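PDB 1Y43: aspergillopepsin-2 heavy chain from Aspergillus niger var. macrosporus, which forms the larger part of an acid endopeptidase of the G1 (glutamic) peptidase family, which hydrolyses peptide bonds within proteins. Local coordinates for residues L23-D28 against G75-E80; S71-S76 against E97-E102. All coordinates share one frame; numbering follows the deposited sequence.

In the fold
Both contacts use strand 74-81, the middle strand of a three-stranded antiparallel sheet. Contact 1 lies deep in the sandwich, its centre about 7 Å from the centre of the chain, where that strand packs face to face on strand 22-32. Contact 2 lies at the strand's start, about 17 Å from the chain centre, where the turn leading into it meets the loop 97-102. Gly75 and Ser76 belong to both, and the contact centres are about 14 Å apart. They meet directly where Leu100 CD2 packs 4.1 Å from Leu23 N, so a leucine of the partly buried loop contact reaches the beginning of the strand 22-32 segment.

Contact 1: residues L23-D28 against G75-E80; sequences LQTGVD and GSATVE
In the core of the beta sandwich, Thr25 of strand 22-32 packs on Ala77 and Val79 of strand 74-81. The strands belong to two facing sheets; their axes approach to 6.9 Å and run almost parallel, at 13°, with no hydrogen bond between them. So close an approach suits small side chains. Thr25 CB meets Ala77 CB at 3.7 Å, methyl against branch point. The threonine hydroxyl stands anti to the backbone N (chi1 -163°), which carries OG1 to within 3.4 Å of Val79 CG2; the two branched side chains cross at a slant. This buried hydroxyl is satisfied by a hydrogen bond to Trp41 O. The other branch, Thr25 CG2, turns to the Thr78 carbonyl, 3.8 Å from its O. Toward the start of both strands, Leu23 spreads its two methyls by the Ser76 carbonyl, with CD1 4.1 Å from O. Leu23 also touches Val67 and Phe92 of the strands flanking 74-81, a contact that suits the forked, apolar end of a leucine. Residues between point the other way: Ser76 and Thr78 away from strand 22-32, Gln24 from strand 74-81. Two sheets packed face to face through such side chains form a concanavalin-like beta sandwich.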
loop_
_atom_site.group_PDB
_atom_site.type_symbol
_atom_site.label_atom_id
_atom_site.label_comp_id
_atom_site.label_asym_id
_atom_site.label_seq_id
_atom_site.Cartn_x
_atom_site.Cartn_y
_atom_site.Cartn_z
ATOM N N LEU B 23 -5.119 3.002 -8.274
ATOM C CA LEU B 23 -6.071 3.430 -7.254
ATOM C C LEU B 23 -5.452 2.829 -5.981
ATOM O O LEU B 23 -5.379 1.597 -5.836
ATOM C CB LEU B 23 -7.468 2.848 -7.515
ATOM C CG LEU B 23 -8.470 2.898 -6.352
ATOM C CD1 LEU B 23 -8.633 4.317 -5.797
ATOM C CD2 LEU B 23 -9.802 2.349 -6.813
ATOM N N GLN B 24 -5.032 3.685 -5.048
ATOM C CA GLN B 24 -4.357 3.190 -3.851
ATOM C C GLN B 24 -4.621 4.049 -2.629
ATOM O O GLN B 24 -5.006 5.215 -2.734
ATOM C CB GLN B 24 -2.850 3.170 -4.106
ATOM C CG GLN B 24 -2.346 4.504 -4.643
ATOM C CD GLN B 24 -0.880 4.502 -5.052
ATOM O OE1 GLN B 24 -0.092 3.626 -4.685
ATOM N NE2 GLN B 24 -0.535 5.534 -5.780
ATOM N N THR B 25 -4.473 3.439 -1.463
ATOM C CA THR B 25 -4.679 4.144 -0.209
ATOM C C THR B 25 -3.807 3.469 0.833
ATOM O O THR B 25 -3.602 2.245 0.796
ATOM C CB THR B 25 -6.165 4.170 0.214
ATOM O OG1 THR B 25 -6.352 5.183 1.213
ATOM C CG2 THR B 25 -6.612 2.817 0.795
ATOM N N GLY B 26 -3.251 4.261 1.742
ATOM C CA GLY B 26 -2.392 3.689 2.752
ATOM C C GLY B 26 -1.927 4.662 3.806
ATOM O O GLY B 26 -2.505 5.733 3.995
ATOM N N VAL B 27 -0.828 4.293 4.452
ATOM C CA VAL B 27 -0.268 5.066 5.544
ATOM C C VAL B 27 1.237 5.216 5.389
ATOM O O VAL B 27 1.907 4.288 4.927
ATOM C CB VAL B 27 -0.523 4.314 6.876
ATOM C CG1 VAL B 27 0.193 4.999 8.022
ATOM C CG2 VAL B 27 -2.024 4.217 7.154
ATOM N N ASP B 28 1.748 6.407 5.701
ATOM C CA ASP B 28 3.188 6.681 5.672
ATOM C C ASP B 28 3.682 6.668 7.110
ATOM O O ASP B 28 2.950 7.071 8.020
ATOM C CB ASP B 28 3.489 8.087 5.137
ATOM C CG ASP B 28 3.412 8.190 3.626
ATOM O OD1 ASP B 28 3.255 7.179 2.943
ATOM O OD2 ASP B 28 3.533 9.313 3.113
ATOM N N GLY B 75 -14.495 5.104 -8.175
ATOM C CA GLY B 75 -14.334 4.187 -7.059
ATOM C C GLY B 75 -14.137 4.925 -5.755
ATOM O O GLY B 75 -14.471 6.101 -5.642
ATOM N N SER B 76 -13.516 4.264 -4.784
ATOM C CA SER B 76 -13.298 4.870 -3.484
ATOM C C SER B 76 -12.075 4.287 -2.772
ATOM O O SER B 76 -11.579 3.200 -3.110
ATOM C CB SER B 76 -14.539 4.670 -2.600
ATOM O OG SER B 76 -14.788 3.286 -2.388
ATOM N N ALA B 77 -11.596 5.035 -1.790
ATOM C CA ALA B 77 -10.464 4.623 -0.982
ATOM C C ALA B 77 -10.923 4.807 0.456
ATOM O O ALA B 77 -11.439 5.878 0.798
ATOM C CB ALA B 77 -9.253 5.501 -1.274
ATOM N N THR B 78 -10.716 3.791 1.284
ATOM C CA THR B 78 -11.130 3.850 2.676
ATOM C C THR B 78 -10.036 3.412 3.626
ATOM O O THR B 78 -9.337 2.418 3.375
ATOM C CB THR B 78 -12.354 2.948 2.908
ATOM O OG1 THR B 78 -13.445 3.405 2.093
ATOM C CG2 THR B 78 -12.762 2.932 4.389
ATOM N N VAL B 79 -9.874 4.186 4.703
ATOM C CA VAL B 79 -8.904 3.893 5.755
ATOM C C VAL B 79 -9.676 3.864 7.070
ATOM O O VAL B 79 -10.349 4.839 7.444
ATOM C CB VAL B 79 -7.784 4.970 5.865
ATOM C CG1 VAL B 79 -6.886 4.675 7.072
ATOM C CG2 VAL B 79 -6.947 5.007 4.583
ATOM N N GLU B 80 -9.641 2.723 7.735
ATOM C CA GLU B 80 -10.330 2.586 8.996
ATOM C C GLU B 80 -9.328 2.267 10.083
ATOM O O GLU B 80 -8.501 1.371 9.928
ATOM C CB GLU B 80 -11.337 1.451 8.918
ATOM C CG GLU B 80 -12.107 1.241 10.209
ATOM C CD GLU B 80 -13.093 0.077 10.133
ATOM O OE1 GLU B 80 -12.974 -0.778 9.214
ATOM O OE2 GLU B 80 -13.979 0.003 11.021
#

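Contact 2: residues S71-S76 against E97-E102; sequences SKSSGS and EGDLCE
The carbonyl of Ser71 lies beside the carboxylate end of Glu102 at the tip of the beta hairpin of strands 62-69 and 74-81, where a type I turn, Ser71 to Ser74, meets the loop 97-102. Ser71 O lies 3.8 Å from Glu102 OE2, with no hydrogen bond made, while Ser71 OG accepts from Ser73 N at 3.1 Å within the turn, an ST turn that suits a short hydroxyl side chain. Lys72 follows and carries the main link. Its carbonyl O takes the backbone N-H of Leu100 at 2.8 Å, nearly straight (174°) and on an in-plane lone pair. The same oxygen receives a CA-H contact from Asp99, CA to O 3.4 Å. Leu100, buried, sets its CB and CG by this O and packs on Ala69 of strand 62-69, an apolar place that suits leucine. With CG beside its own backbone N (chi1 -71°) and the chain extended beyond, the Lys72 methylenes run alongside Leu100 O, CG being 3.4 Å from it, while the ammonium continues away. NZ remains 6.5 Å from Glu102 OE1, an opposite charge it does not touch. The Cys101–Cys18 disulfide and Asp14 OD2, accepting from Cys101 N and Glu102 N, fix the loop. Ser73 brings its CB to 3.6 Å from Asp99 OD1. Ser74 OG is hydrogen-bonded to Thr70 OG1 and also, at 2.8 Å, to Ser71 OG.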
loop_
_atom_site.group_PDB
_atom_site.type_symbol
_atom_site.label_atom_id
_atom_site.label_comp_id
_atom_site.label_asym_id
_atom_site.label_seq_id
_atom_site.Cartn_x
_atom_site.Cartn_y
_atom_site.Cartn_z
ATOM N N SER B 71 -16.068 1.402 -11.621
ATOM C CA SER B 71 -15.908 1.423 -13.064
ATOM C C SER B 71 -14.412 1.665 -13.265
ATOM O O SER B 71 -13.664 1.805 -12.286
ATOM C CB SER B 71 -16.740 2.537 -13.718
ATOM O OG SER B 71 -16.095 3.790 -13.673
ATOM N N LYS B 72 -13.958 1.700 -14.510
ATOM C CA LYS B 72 -12.539 1.940 -14.766
ATOM C C LYS B 72 -12.107 3.372 -14.441
ATOM O O LYS B 72 -10.911 3.658 -14.381
ATOM C CB LYS B 72 -12.176 1.581 -16.209
ATOM C CG LYS B 72 -12.181 0.082 -16.467
ATOM C CD LYS B 72 -11.863 -0.195 -17.915
ATOM C CE LYS B 72 -11.911 -1.682 -18.249
ATOM N NZ LYS B 72 -12.126 -1.862 -19.728
ATOM N N SER B 73 -13.079 4.248 -14.186
ATOM C CA SER B 73 -12.792 5.639 -13.868
ATOM C C SER B 73 -13.512 6.173 -12.624
ATOM O O SER B 73 -13.662 7.389 -12.464
ATOM C CB SER B 73 -13.073 6.542 -15.085
ATOM O OG SER B 73 -14.397 6.378 -15.584
ATOM N N SER B 74 -13.943 5.281 -11.734
ATOM C CA SER B 74 -14.629 5.704 -10.514
ATOM C C SER B 74 -14.445 4.659 -9.421
ATOM O O SER B 74 -14.225 3.480 -9.713
ATOM C CB SER B 74 -16.129 5.951 -10.762
ATOM O OG SER B 74 -16.821 4.773 -11.135
ATOM N N GLY B 75 -14.495 5.104 -8.175
ATOM C CA GLY B 75 -14.334 4.187 -7.059
ATOM C C GLY B 75 -14.137 4.925 -5.755
ATOM O O GLY B 75 -14.471 6.101 -5.642
ATOM N N SER B 76 -13.516 4.264 -4.784
ATOM C CA SER B 76 -13.298 4.870 -3.484
ATOM C C SER B 76 -12.075 4.287 -2.772
ATOM O O SER B 76 -11.579 3.200 -3.110
ATOM C CB SER B 76 -14.539 4.670 -2.600
ATOM O OG SER B 76 -14.788 3.286 -2.388
ATOM N N GLU B 97 -7.833 11.132 -13.666
ATOM C CA GLU B 97 -6.838 11.389 -14.702
ATOM C C GLU B 97 -6.317 10.142 -15.408
ATOM O O GLU B 97 -5.411 10.240 -16.251
ATOM C CB GLU B 97 -5.671 12.181 -14.114
ATOM C CG GLU B 97 -6.076 13.554 -13.578
ATOM C CD GLU B 97 -4.911 14.337 -13.009
ATOM O OE1 GLU B 97 -3.744 13.914 -13.193
ATOM O OE2 GLU B 97 -5.160 15.384 -12.373
ATOM N N GLY B 98 -6.881 8.981 -15.063
ATOM C CA GLY B 98 -6.448 7.742 -15.682
ATOM C C GLY B 98 -7.413 6.587 -15.512
ATOM O O GLY B 98 -8.071 6.449 -14.475
ATOM N N ASP B 99 -7.503 5.753 -16.540
ATOM C CA ASP B 99 -8.391 4.597 -16.518
ATOM C C ASP B 99 -7.689 3.367 -16.006
ATOM O O ASP B 99 -6.572 3.071 -16.407
ATOM C CB ASP B 99 -8.924 4.277 -17.920
ATOM C CG ASP B 99 -9.921 5.295 -18.415
ATOM O OD1 ASP B 99 -10.476 6.059 -17.594
ATOM O OD2 ASP B 99 -10.143 5.344 -19.642
ATOM N N LEU B 100 -8.368 2.634 -15.128
ATOM C CA LEU B 100 -7.829 1.401 -14.588
ATOM C C LEU B 100 -7.950 0.297 -15.635
ATOM O O LEU B 100 -8.791 0.377 -16.527
ATOM C CB LEU B 100 -8.652 0.964 -13.382
ATOM C CG LEU B 100 -8.621 1.865 -12.160
ATOM C CD1 LEU B 100 -9.618 1.332 -11.130
ATOM C CD2 LEU B 100 -7.203 1.891 -11.606
ATOM N N CYS B 101 -7.078 -0.703 -15.558
ATOM C CA CYS B 101 -7.166 -1.874 -16.437
ATOM C C CYS B 101 -7.815 -2.987 -15.610
ATOM O O CYS B 101 -8.376 -3.930 -16.157
ATOM C CB CYS B 101 -5.791 -2.401 -16.841
ATOM S SG CYS B 101 -4.632 -1.221 -17.550
ATOM N N GLU B 102 -7.660 -2.890 -14.286
ATOM C CA GLU B 102 -8.161 -3.873 -13.326
ATOM C C GLU B 102 -7.438 -5.214 -13.467
ATOM O O GLU B 102 -8.014 -6.283 -13.247
ATOM C CB GLU B 102 -9.689 -4.007 -13.413
ATOM C CG GLU B 102 -10.396 -2.710 -13.065
ATOM C CD GLU B 102 -11.911 -2.805 -13.064
ATOM O OE1 GLU B 102 -12.476 -3.814 -13.536
ATOM O OE2 GLU B 102 -12.533 -1.849 -12.567
#